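Local structure of RNA-dependent RNA polymerase (Dera Ghazi Khan orthonairovirus, 6DX2) at residues A[5-10]-A[137-142]; A[21-26]-A[128-133]; A[31-36]-A[152-157]; A[116-121]-A[144-149]. The protein carries in this N-terminal piece a viral OTU-domain cysteine protease, a deubiquitinase, while the full-length L protein probably acts as an RNA-directed RNA polymerase. All blocks are in the same frame, centred on the assembly; numbering follows the deposited sequence.

Interaction 1 of 4, residues A[5-10]-A[137-142]; sequences HLDDIN and LVSTAL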
# COMPACT_ATOMS: atom_id res chain seq x y z
N HIS A 5 3.80 -0.78 21.07
CA HIS A 5 4.55 -1.41 19.99
C HIS A 5 3.62 -1.62 18.81
O HIS A 5 2.53 -2.19 18.95
CB HIS A 5 5.16 -2.75 20.43
CG HIS A 5 6.03 -2.64 21.65
ND1 HIS A 5 7.26 -2.01 21.63
CD2 HIS A 5 5.85 -3.07 22.92
CE1 HIS A 5 7.80 -2.07 22.84
NE2 HIS A 5 6.96 -2.70 23.64
N LEU A 6 4.06 -1.15 17.64
CA LEU A 6 3.27 -1.29 16.43
C LEU A 6 2.90 -2.75 16.16
O LEU A 6 1.79 -3.04 15.72
CB LEU A 6 4.02 -0.70 15.25
CG LEU A 6 4.13 0.80 15.44
CD1 LEU A 6 4.62 1.36 14.18
CD2 LEU A 6 2.72 1.34 15.76
N ASP A 7 3.82 -3.69 16.46
CA ASP A 7 3.52 -5.10 16.20
C ASP A 7 2.48 -5.68 17.18
O ASP A 7 2.07 -6.83 16.98
CB ASP A 7 4.80 -5.95 16.23
CG ASP A 7 5.56 -5.90 14.90
OD1 ASP A 7 5.11 -5.15 14.06
OD2 ASP A 7 6.54 -6.61 14.69
N ASP A 8 2.04 -4.91 18.18
CA ASP A 8 0.99 -5.35 19.10
C ASP A 8 -0.35 -4.69 18.82
O ASP A 8 -1.25 -4.78 19.66
CB ASP A 8 1.39 -5.06 20.53
CG ASP A 8 2.62 -5.79 20.94
OD1 ASP A 8 2.71 -7.02 20.68
OD2 ASP A 8 3.51 -5.12 21.50
N ILE A 9 -0.49 -4.01 17.68
CA ILE A 9 -1.77 -3.41 17.31
C ILE A 9 -2.78 -4.53 17.11
O ILE A 9 -2.43 -5.63 16.66
CB ILE A 9 -1.64 -2.56 16.04
CG1 ILE A 9 -1.00 -1.22 16.37
CG2 ILE A 9 -3.00 -2.30 15.32
CD1 ILE A 9 -0.64 -0.42 15.11
N ASN A 10 -4.05 -4.21 17.41
CA ASN A 10 -5.18 -5.10 17.19
C ASN A 10 -5.83 -4.84 15.82
O ASN A 10 -6.40 -3.78 15.56
CB ASN A 10 -6.18 -4.92 18.33
CG ASN A 10 -5.61 -5.41 19.67
OD1 ASN A 10 -4.63 -6.17 19.70
ND2 ASN A 10 -6.23 -4.99 20.77
N LEU A 137 3.08 -8.64 10.06
CA LEU A 137 3.14 -7.66 11.14
C LEU A 137 3.59 -6.30 10.64
O LEU A 137 4.27 -6.20 9.62
CB LEU A 137 4.14 -8.12 12.21
CG LEU A 137 3.87 -9.50 12.86
CD1 LEU A 137 5.08 -9.96 13.69
CD2 LEU A 137 2.58 -9.41 13.69
N VAL A 138 3.28 -5.24 11.40
CA VAL A 138 3.69 -3.88 10.98
C VAL A 138 5.19 -3.80 10.64
O VAL A 138 5.58 -3.27 9.59
CB VAL A 138 3.32 -2.83 12.04
CG1 VAL A 138 3.98 -1.45 11.68
CG2 VAL A 138 1.83 -2.70 12.13
N SER A 139 6.03 -4.39 11.49
CA SER A 139 7.47 -4.26 11.31
C SER A 139 7.97 -4.91 10.03
O SER A 139 9.05 -4.55 9.57
CB SER A 139 8.22 -4.86 12.48
OG SER A 139 7.94 -6.23 12.65
N THR A 140 7.22 -5.87 9.46
CA THR A 140 7.65 -6.49 8.21
C THR A 140 6.91 -5.92 7.02
O THR A 140 7.21 -6.30 5.90
CB THR A 140 7.43 -8.03 8.28
OG1 THR A 140 6.04 -8.33 8.53
CG2 THR A 140 8.20 -8.64 9.42
N ALA A 141 5.90 -5.10 7.25
CA ALA A 141 5.09 -4.62 6.16
C ALA A 141 5.79 -3.50 5.40
O ALA A 141 6.72 -2.85 5.91
CB ALA A 141 3.75 -4.10 6.70
N LEU A 142 5.27 -3.24 4.22
CA LEU A 142 5.49 -1.95 3.56
C LEU A 142 4.44 -1.00 4.11
O LEU A 142 3.25 -1.11 3.78
CB LEU A 142 5.40 -2.05 2.05
CG LEU A 142 6.13 -3.14 1.28
CD1 LEU A 142 6.17 -2.74 -0.22
CD2 LEU A 142 7.47 -3.42 1.73
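Leu6 lies against Val138, with Leu6 CB 3.6 Å from Val138 CG1. The two side chains cross obliquely. Leu6 CD1 also reaches Val138 CG1, and the other branch, Val138 CG2, touches the Leu6 carbonyl oxygen. Both residues are buried.

Asp7 follows and makes the polar half of the contact. Its carboxylate receives two hydrogen bonds from Ser139, one to each oxygen. Ser139 N donates to Asp7 OD1 at 2.8 Å, with an angle of 154° at the hydrogen. Ser139 OG donates to Asp7 OD2 at 2.5 Å, a short bond. Each oxygen uses its syn lone pair, so the carboxylate is held at both oxygens. Ser139 OG stands between its own backbone N and carbonyl carbon (chi1 61°), the position from which it meets Asp7 OD2. Leu137 CB packs beside Asp7 OD1 at 3.6 Å.

Ile9 adds a looser touch, its CD1 lying 4.5 Å from Val138 CG2.

Both pieces contain a short 3-10 turn. The loop 5-10 precedes strand 12-13. Segment 137-142 lies in the connection after strand 127-133 and runs into strand 142-147 at Leu142. Val138 faces Ile117 and Trp119 of strand 116-121, and Leu6 and Val138 both touch Phe31 of strand 31-33.

Interaction 2 of 4, residues A[21-26]-A[128-133]; sequences SEQRFN and VTATKY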
# COMPACT_ATOMS: atom_id res chain seq x y z
N SER A 21 -7.77 -1.15 11.40
CA SER A 21 -7.43 -0.82 12.77
C SER A 21 -7.93 0.59 13.06
O SER A 21 -7.79 1.49 12.23
CB SER A 21 -5.94 -0.92 13.04
OG SER A 21 -5.72 -0.78 14.44
N GLU A 22 -8.54 0.72 14.24
CA GLU A 22 -9.09 1.96 14.75
C GLU A 22 -8.12 2.71 15.64
O GLU A 22 -8.38 3.87 15.96
CB GLU A 22 -10.37 1.67 15.56
CG GLU A 22 -11.45 0.91 14.81
CD GLU A 22 -12.83 1.20 15.35
OE1 GLU A 22 -13.18 2.39 15.47
OE2 GLU A 22 -13.57 0.24 15.67
N GLN A 23 -7.05 2.06 16.09
CA GLN A 23 -5.95 2.72 16.79
C GLN A 23 -5.67 4.10 16.20
O GLN A 23 -5.65 4.28 14.99
CB GLN A 23 -4.71 1.80 16.70
CG GLN A 23 -3.65 2.17 15.66
CD GLN A 23 -4.18 2.24 14.23
OE1 GLN A 23 -5.24 1.71 13.93
NE2 GLN A 23 -3.50 2.98 13.38
N ARG A 24 -5.54 5.10 17.06
CA ARG A 24 -5.23 6.43 16.55
C ARG A 24 -4.06 6.99 17.34
O ARG A 24 -4.15 7.14 18.57
CB ARG A 24 -6.45 7.35 16.60
CG ARG A 24 -7.69 6.81 15.91
CD ARG A 24 -7.52 6.58 14.41
NE ARG A 24 -8.67 5.88 13.83
CZ ARG A 24 -8.60 4.79 13.06
NH1 ARG A 24 -7.43 4.25 12.76
NH2 ARG A 24 -9.72 4.24 12.59
N PHE A 25 -2.97 7.28 16.63
CA PHE A 25 -1.72 7.75 17.22
C PHE A 25 -1.05 8.61 16.15
O PHE A 25 -1.46 8.61 14.98
CB PHE A 25 -0.80 6.59 17.63
CG PHE A 25 -0.43 5.70 16.46
CD1 PHE A 25 -1.33 4.76 15.97
CD2 PHE A 25 0.78 5.82 15.82
CE1 PHE A 25 -0.99 3.96 14.91
CE2 PHE A 25 1.10 5.03 14.75
CZ PHE A 25 0.24 4.11 14.29
N ASN A 26 0.07 9.21 16.52
CA ASN A 26 0.83 9.98 15.55
C ASN A 26 1.91 9.12 14.89
O ASN A 26 2.80 8.59 15.57
CB ASN A 26 1.46 11.22 16.18
CG ASN A 26 1.93 12.16 15.11
OD1 ASN A 26 3.03 12.00 14.62
ND2 ASN A 26 1.05 13.08 14.67
N VAL A 128 -5.96 8.32 10.68
CA VAL A 128 -7.41 8.41 10.58
C VAL A 128 -8.02 7.05 10.26
O VAL A 128 -9.06 6.69 10.81
CB VAL A 128 -7.85 9.45 9.53
CG1 VAL A 128 -9.34 9.73 9.66
CG2 VAL A 128 -7.11 10.75 9.77
N THR A 129 -7.37 6.28 9.39
CA THR A 129 -7.75 4.90 9.12
C THR A 129 -6.47 4.12 8.90
O THR A 129 -5.50 4.66 8.36
CB THR A 129 -8.66 4.77 7.87
OG1 THR A 129 -7.88 4.94 6.69
CG2 THR A 129 -9.78 5.80 7.83
N ALA A 130 -6.44 2.84 9.29
CA ALA A 130 -5.33 1.97 8.87
C ALA A 130 -5.90 0.70 8.28
O ALA A 130 -6.81 0.09 8.85
CB ALA A 130 -4.38 1.61 9.99
N THR A 131 -5.35 0.30 7.14
CA THR A 131 -5.84 -0.88 6.42
C THR A 131 -4.66 -1.74 6.07
O THR A 131 -3.68 -1.25 5.52
CB THR A 131 -6.59 -0.46 5.16
OG1 THR A 131 -7.61 0.48 5.52
CG2 THR A 131 -7.28 -1.63 4.53
N LYS A 132 -4.72 -3.02 6.40
CA LYS A 132 -3.57 -3.89 6.23
C LYS A 132 -3.95 -4.99 5.26
O LYS A 132 -4.97 -5.66 5.43
CB LYS A 132 -3.13 -4.45 7.57
CG LYS A 132 -2.02 -5.51 7.49
CD LYS A 132 -1.43 -5.82 8.89
CE LYS A 132 -2.32 -6.89 9.57
NZ LYS A 132 -1.93 -8.31 9.13
N TYR A 133 -3.11 -5.18 4.25
CA TYR A 133 -3.33 -6.18 3.21
C TYR A 133 -2.25 -7.24 3.41
O TYR A 133 -1.07 -6.94 3.24
CB TYR A 133 -3.21 -5.56 1.82
CG TYR A 133 -4.30 -4.57 1.56
CD1 TYR A 133 -5.49 -4.98 1.01
CD2 TYR A 133 -4.14 -3.21 1.89
CE1 TYR A 133 -6.52 -4.08 0.75
CE2 TYR A 133 -5.20 -2.30 1.65
CZ TYR A 133 -6.35 -2.77 1.12
OH TYR A 133 -7.42 -1.94 0.87
O HOH W 1 -9.24 2.34 10.30
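Val128 meets Arg24 through its carbonyl oxygen. Val128 O sits over the centre of one face of the Arg24 guanidinium, 3.0 Å from Arg24 CZ. It lies above the plane, and the angles at Arg24 NE and NH2 are poor for hydrogen bonds. Glu22 CA lies over the opposite face, toward its rim. The Arg24 chain bends at chi2 (-63°), which turns CD back from an extended course.

Thr129 passes the same group, with its CA 3.7 Å from Arg24 NH1. Val128 and Thr129 both face Glu120 of strand 116-121, forming a classic beta bulge.

Ala130 pairs with Ser21 as an antiparallel hydrogen-bonded pair. Ser21 N donates to Ala130 O at 3.0 Å. The return bond is replaced by a water, which accepts from Ala130 N and donates to Ser21 O at 2.6 Å. The same water accepts from Arg24 NH2 at 3.0 Å. Ala130 CB points to the side of the sheet that also carries Ser21 CB, and it touches the end of Gln23.

Ser21 O is thus shared. Besides the water it takes a bond from Arg24 NH1 at 2.8 Å, tilted out of the guanidinium plane. The positive group is bonded to the Ser21 carbonyl and the water, with a weak bond to Gln23 O. The negative ends of these carbonyls, Val128 O over the face included, would probably stabilise the positive charge electrostatically.

Interaction 3 of 4, residues A[31-36]-A[152-157]; sequences FTSEKV and EPLQLM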
# COMPACT_ATOMS: atom_id res chain seq x y z
N PHE A 31 7.41 6.01 13.18
CA PHE A 31 7.97 5.86 11.85
C PHE A 31 8.80 7.07 11.49
O PHE A 31 8.47 8.21 11.84
CB PHE A 31 6.85 5.72 10.78
CG PHE A 31 6.02 4.52 10.90
CD1 PHE A 31 6.48 3.30 10.40
CD2 PHE A 31 4.75 4.58 11.47
CE1 PHE A 31 5.68 2.19 10.41
CE2 PHE A 31 3.95 3.45 11.51
CZ PHE A 31 4.43 2.24 10.97
N THR A 32 9.84 6.82 10.71
CA THR A 32 10.47 7.84 9.94
C THR A 32 9.76 7.93 8.60
O THR A 32 9.51 6.91 7.96
CB THR A 32 11.93 7.48 9.69
OG1 THR A 32 12.59 7.28 10.96
CG2 THR A 32 12.58 8.61 8.99
N SER A 33 9.46 9.12 8.16
CA SER A 33 8.95 9.28 6.81
C SER A 33 10.10 9.47 5.85
O SER A 33 11.17 10.00 6.19
CB SER A 33 7.98 10.45 6.69
OG SER A 33 6.90 10.30 7.59
N GLU A 34 9.86 9.06 4.60
CA GLU A 34 10.77 9.34 3.52
C GLU A 34 10.05 10.07 2.39
O GLU A 34 8.91 9.77 2.08
CB GLU A 34 11.41 8.05 2.98
CG GLU A 34 12.21 8.26 1.68
CD GLU A 34 13.61 8.78 1.93
OE1 GLU A 34 14.31 9.11 0.94
OE2 GLU A 34 14.02 8.86 3.10
N LYS A 35 10.73 11.04 1.79
CA LYS A 35 10.17 11.86 0.72
C LYS A 35 10.31 11.16 -0.64
O LYS A 35 11.41 10.70 -0.98
CB LYS A 35 10.93 13.18 0.70
CG LYS A 35 12.44 12.97 0.43
CD LYS A 35 13.31 14.13 0.90
CE LYS A 35 14.26 13.71 2.04
NZ LYS A 35 14.74 14.88 2.84
N VAL A 36 9.22 11.06 -1.40
CA VAL A 36 9.33 10.64 -2.80
C VAL A 36 8.67 11.71 -3.66
O VAL A 36 7.82 12.49 -3.18
CB VAL A 36 8.68 9.27 -3.07
CG1 VAL A 36 9.31 8.17 -2.24
CG2 VAL A 36 7.17 9.35 -2.90
N GLU A 152 3.67 8.47 0.77
CA GLU A 152 5.08 8.44 1.11
C GLU A 152 5.41 7.13 1.84
O GLU A 152 4.57 6.57 2.56
CB GLU A 152 5.45 9.63 2.00
CG GLU A 152 4.90 10.98 1.48
CD GLU A 152 5.50 11.44 0.14
OE1 GLU A 152 6.59 10.94 -0.22
OE2 GLU A 152 4.89 12.33 -0.52
N PRO A 153 6.60 6.60 1.63
CA PRO A 153 7.02 5.43 2.42
C PRO A 153 7.30 5.80 3.88
O PRO A 153 7.77 6.89 4.17
CB PRO A 153 8.32 4.99 1.71
CG PRO A 153 8.74 6.13 0.87
CD PRO A 153 7.66 7.13 0.76
N LEU A 154 7.03 4.87 4.79
CA LEU A 154 7.40 4.98 6.20
C LEU A 154 8.39 3.87 6.53
O LEU A 154 8.25 2.77 6.02
CB LEU A 154 6.15 4.80 7.09
CG LEU A 154 5.08 5.89 6.85
CD1 LEU A 154 3.79 5.35 7.57
CD2 LEU A 154 5.60 7.22 7.42
N GLN A 155 9.33 4.13 7.45
CA GLN A 155 10.13 3.04 8.03
C GLN A 155 10.10 3.12 9.54
O GLN A 155 10.06 4.22 10.10
CB GLN A 155 11.58 3.12 7.50
CG GLN A 155 11.58 2.96 5.96
CD GLN A 155 12.94 2.89 5.33
OE1 GLN A 155 13.72 3.85 5.38
NE2 GLN A 155 13.23 1.76 4.69
N LEU A 156 10.14 1.96 10.19
CA LEU A 156 10.14 1.93 11.65
C LEU A 156 11.37 2.65 12.17
O LEU A 156 12.46 2.54 11.60
CB LEU A 156 10.09 0.50 12.18
CG LEU A 156 8.65 0.00 12.27
CD1 LEU A 156 8.63 -1.33 12.93
CD2 LEU A 156 7.85 0.98 13.08
N MET A 157 11.16 3.46 13.21
CA MET A 157 12.22 4.31 13.72
C MET A 157 13.27 3.51 14.46
O MET A 157 12.99 2.44 15.01
CB MET A 157 11.66 5.37 14.67
CG MET A 157 11.32 6.65 13.96
SD MET A 157 10.93 7.96 15.11
CE MET A 157 10.28 7.04 16.46
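Phe31 overlaps Leu154, whose CD1 lies over one face of the ring, 4.2 Å from its centroid. This is a CH-pi contact, close to the ring normal but offset toward the rim. The two side chains cross at about a right angle, and Leu154 CB adds a touch to Phe31 CD1. Leu156 CD2 comes up obliquely to Phe31 CE1 at 3.6 Å.

Thr32 and Gln155 form an antiparallel hydrogen-bonded pair, and their side chains share the face opposite Ser33 and Leu154. Thr32 N donates to Gln155 O at 2.7 Å, and Gln155 N donates to Thr32 O at 2.8 Å. Thr32 OG1 stands near Met157 CG.

The pairing runs on past the strand with Glu34 N bonding to Pro153 O. After that a side chain takes over: Val36 N donates to Glu152 OE1 at 2.9 Å, nearly along the carboxylate C-O axis. The Glu152 chain bends at chi2 (-66°), so its CD folds over toward Val36. Val36 CG1 and Pro153 CD meet tip to tip at 3.6 Å.

Strand 31-33 is the outermost strand on this side of the mixed sheet. The contact is an antiparallel edge-strand pairing, here closing one side of the central sheet of the viral OTU domain.

Interaction 4 of 4, residues A[116-121]-A[144-149]; sequences IILWEA and LKLCQG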
# COMPACT_ATOMS: atom_id res chain seq x y z
N ILE A 116 1.16 -5.07 3.19
CA ILE A 116 1.20 -3.65 2.90
C ILE A 116 0.15 -2.97 3.76
O ILE A 116 -0.98 -3.45 3.84
CB ILE A 116 0.94 -3.35 1.41
CG1 ILE A 116 2.04 -4.05 0.56
CG2 ILE A 116 0.83 -1.80 1.23
CD1 ILE A 116 1.78 -4.01 -0.99
N ILE A 117 0.53 -1.88 4.41
CA ILE A 117 -0.40 -1.17 5.28
C ILE A 117 -0.55 0.25 4.77
O ILE A 117 0.45 0.94 4.55
CB ILE A 117 0.08 -1.18 6.74
CG1 ILE A 117 0.19 -2.61 7.20
CG2 ILE A 117 -0.87 -0.32 7.64
CD1 ILE A 117 0.84 -2.74 8.63
N LEU A 118 -1.80 0.67 4.58
CA LEU A 118 -2.08 2.04 4.17
C LEU A 118 -2.50 2.78 5.42
O LEU A 118 -3.57 2.50 5.98
CB LEU A 118 -3.16 2.11 3.10
CG LEU A 118 -2.96 1.24 1.85
CD1 LEU A 118 -4.06 1.53 0.73
CD2 LEU A 118 -1.53 1.39 1.31
N TRP A 119 -1.66 3.72 5.87
CA TRP A 119 -1.98 4.52 7.04
C TRP A 119 -2.53 5.84 6.50
O TRP A 119 -1.78 6.68 6.01
CB TRP A 119 -0.73 4.79 7.86
CG TRP A 119 -0.03 3.55 8.39
CD1 TRP A 119 1.01 2.86 7.79
CD2 TRP A 119 -0.30 2.87 9.62
NE1 TRP A 119 1.42 1.83 8.59
CE2 TRP A 119 0.63 1.80 9.71
CE3 TRP A 119 -1.23 3.06 10.65
CZ2 TRP A 119 0.63 0.89 10.75
CZ3 TRP A 119 -1.21 2.14 11.73
CH2 TRP A 119 -0.29 1.08 11.77
N GLU A 120 -3.84 6.03 6.60
CA GLU A 120 -4.43 7.30 6.22
C GLU A 120 -4.28 8.26 7.38
O GLU A 120 -4.77 8.00 8.49
CB GLU A 120 -5.89 7.13 5.81
CG GLU A 120 -5.96 6.63 4.35
CD GLU A 120 -7.30 6.05 3.94
OE1 GLU A 120 -7.35 4.83 3.62
OE2 GLU A 120 -8.30 6.80 3.94
N ALA A 121 -3.66 9.42 7.08
CA ALA A 121 -3.24 10.40 8.05
C ALA A 121 -3.89 11.73 7.72
O ALA A 121 -4.09 12.07 6.54
CB ALA A 121 -1.70 10.58 8.03
N LEU A 144 2.82 2.56 4.28
CA LEU A 144 2.64 3.71 3.40
C LEU A 144 1.80 4.73 4.12
O LEU A 144 0.76 4.37 4.71
CB LEU A 144 1.90 3.26 2.10
CG LEU A 144 2.67 2.20 1.29
CD1 LEU A 144 1.85 1.90 0.05
CD2 LEU A 144 4.09 2.68 0.88
N LYS A 145 2.23 5.98 4.04
CA LYS A 145 1.48 7.09 4.59
C LYS A 145 0.69 7.73 3.48
O LYS A 145 1.26 8.19 2.48
CB LYS A 145 2.40 8.11 5.24
CG LYS A 145 1.67 9.27 5.93
CD LYS A 145 2.68 10.21 6.62
CE LYS A 145 3.26 11.19 5.62
NZ LYS A 145 4.40 11.95 6.21
N LEU A 146 -0.62 7.83 3.68
CA LEU A 146 -1.50 8.52 2.74
C LEU A 146 -1.91 9.81 3.38
O LEU A 146 -2.65 9.80 4.36
CB LEU A 146 -2.72 7.63 2.48
CG LEU A 146 -2.53 6.51 1.48
CD1 LEU A 146 -1.37 5.57 1.79
CD2 LEU A 146 -3.85 5.71 1.41
N CYS A 147 -1.45 10.91 2.81
CA CYS A 147 -1.69 12.20 3.46
C CYS A 147 -1.89 13.24 2.38
O CYS A 147 -1.04 13.37 1.50
CB CYS A 147 -0.52 12.55 4.39
SG CYS A 147 -0.87 13.99 5.46
N GLN A 148 -3.02 13.94 2.42
CA GLN A 148 -3.29 15.04 1.51
C GLN A 148 -3.08 14.63 0.05
O GLN A 148 -2.51 15.36 -0.76
CB GLN A 148 -2.45 16.25 1.88
CG GLN A 148 -2.93 16.89 3.17
CD GLN A 148 -4.38 17.34 3.07
OE1 GLN A 148 -5.19 17.07 3.97
NE2 GLN A 148 -4.72 18.02 1.98
N GLY A 149 -3.54 13.44 -0.28
CA GLY A 149 -3.50 12.97 -1.64
C GLY A 149 -2.18 12.41 -2.10
O GLY A 149 -2.09 11.95 -3.24
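Leu118 and Leu144 lie side by side and point the same way, with Leu118 CD2 3.6 Å from Leu144 CD1. They belong to neighbouring parallel strands and share one face of the sheet. Leu144 CD1 also touches Ile116 CG2. Leu146 comes next on this face. Its CD2 touches both Leu118 CB, at 4.0 Å, and Glu120 CG, at 3.7 Å. Glu120 thus meets Leu146 with the aliphatic part of its chain.

The other face carries Trp119, Lys145 and Ala121. Trp119 CG stands beside its own backbone N (chi1 -60°), which keeps it near Leu144 O, the acceptor of that N. The ring presents its edge to the opposite strand, with Leu144 O near its plane and 3.4 Å from Trp119 CD1. Ile117 CG2 lies over one ring face, toward the rim. Trp119 NE1 bonds to Asn143. Ala121 CB lightly touches Lys145 CG and Cys147 CB. The Lys145 ammonium pairs with Glu125 in a salt bridge.

Four backbone bonds hold the strands in parallel register. Trp119 bonds to strand 144-147 through both its N and its O: the N donates to Leu144 O at 2.8 Å, and the O accepts from Leu146 N at 2.8 Å, an almost straight bond of 179° at the hydrogen.

The pair lies in the middle of the sheet. Strand 127-133 flanks 116-121, and strand 150-156 flanks 142-147. Helix 102-112 covers Ile116 and Leu118, while Phe25 and Phe31 meet the Trp119 ring on the other face.

Overall arrangement
Interaction 4 is the centre of the sheet, about 8 Å from the centre of the chain. Interactions 2 and 3 lie on either side of it in strand order, their centres about 9 Å and 11 Å from its own. Strand 127-133 of interaction 2 pairs with strand 116-121, and strand 150-156 of interaction 3 with strand 142-147. Interactions 2 and 3 do not touch; their nearest atoms are about 5 Å apart. Trp119 bridges them, meeting Ala130 and Leu154. Interaction 1 lies on the side of the sheet that carries Trp119: Ile9 CD1 is 3.7 Å from Trp119 CH2, and Leu6 CD1 is 3.3 Å from Phe31 CZ. Each of the four contacts has a residue at or next to Trp119.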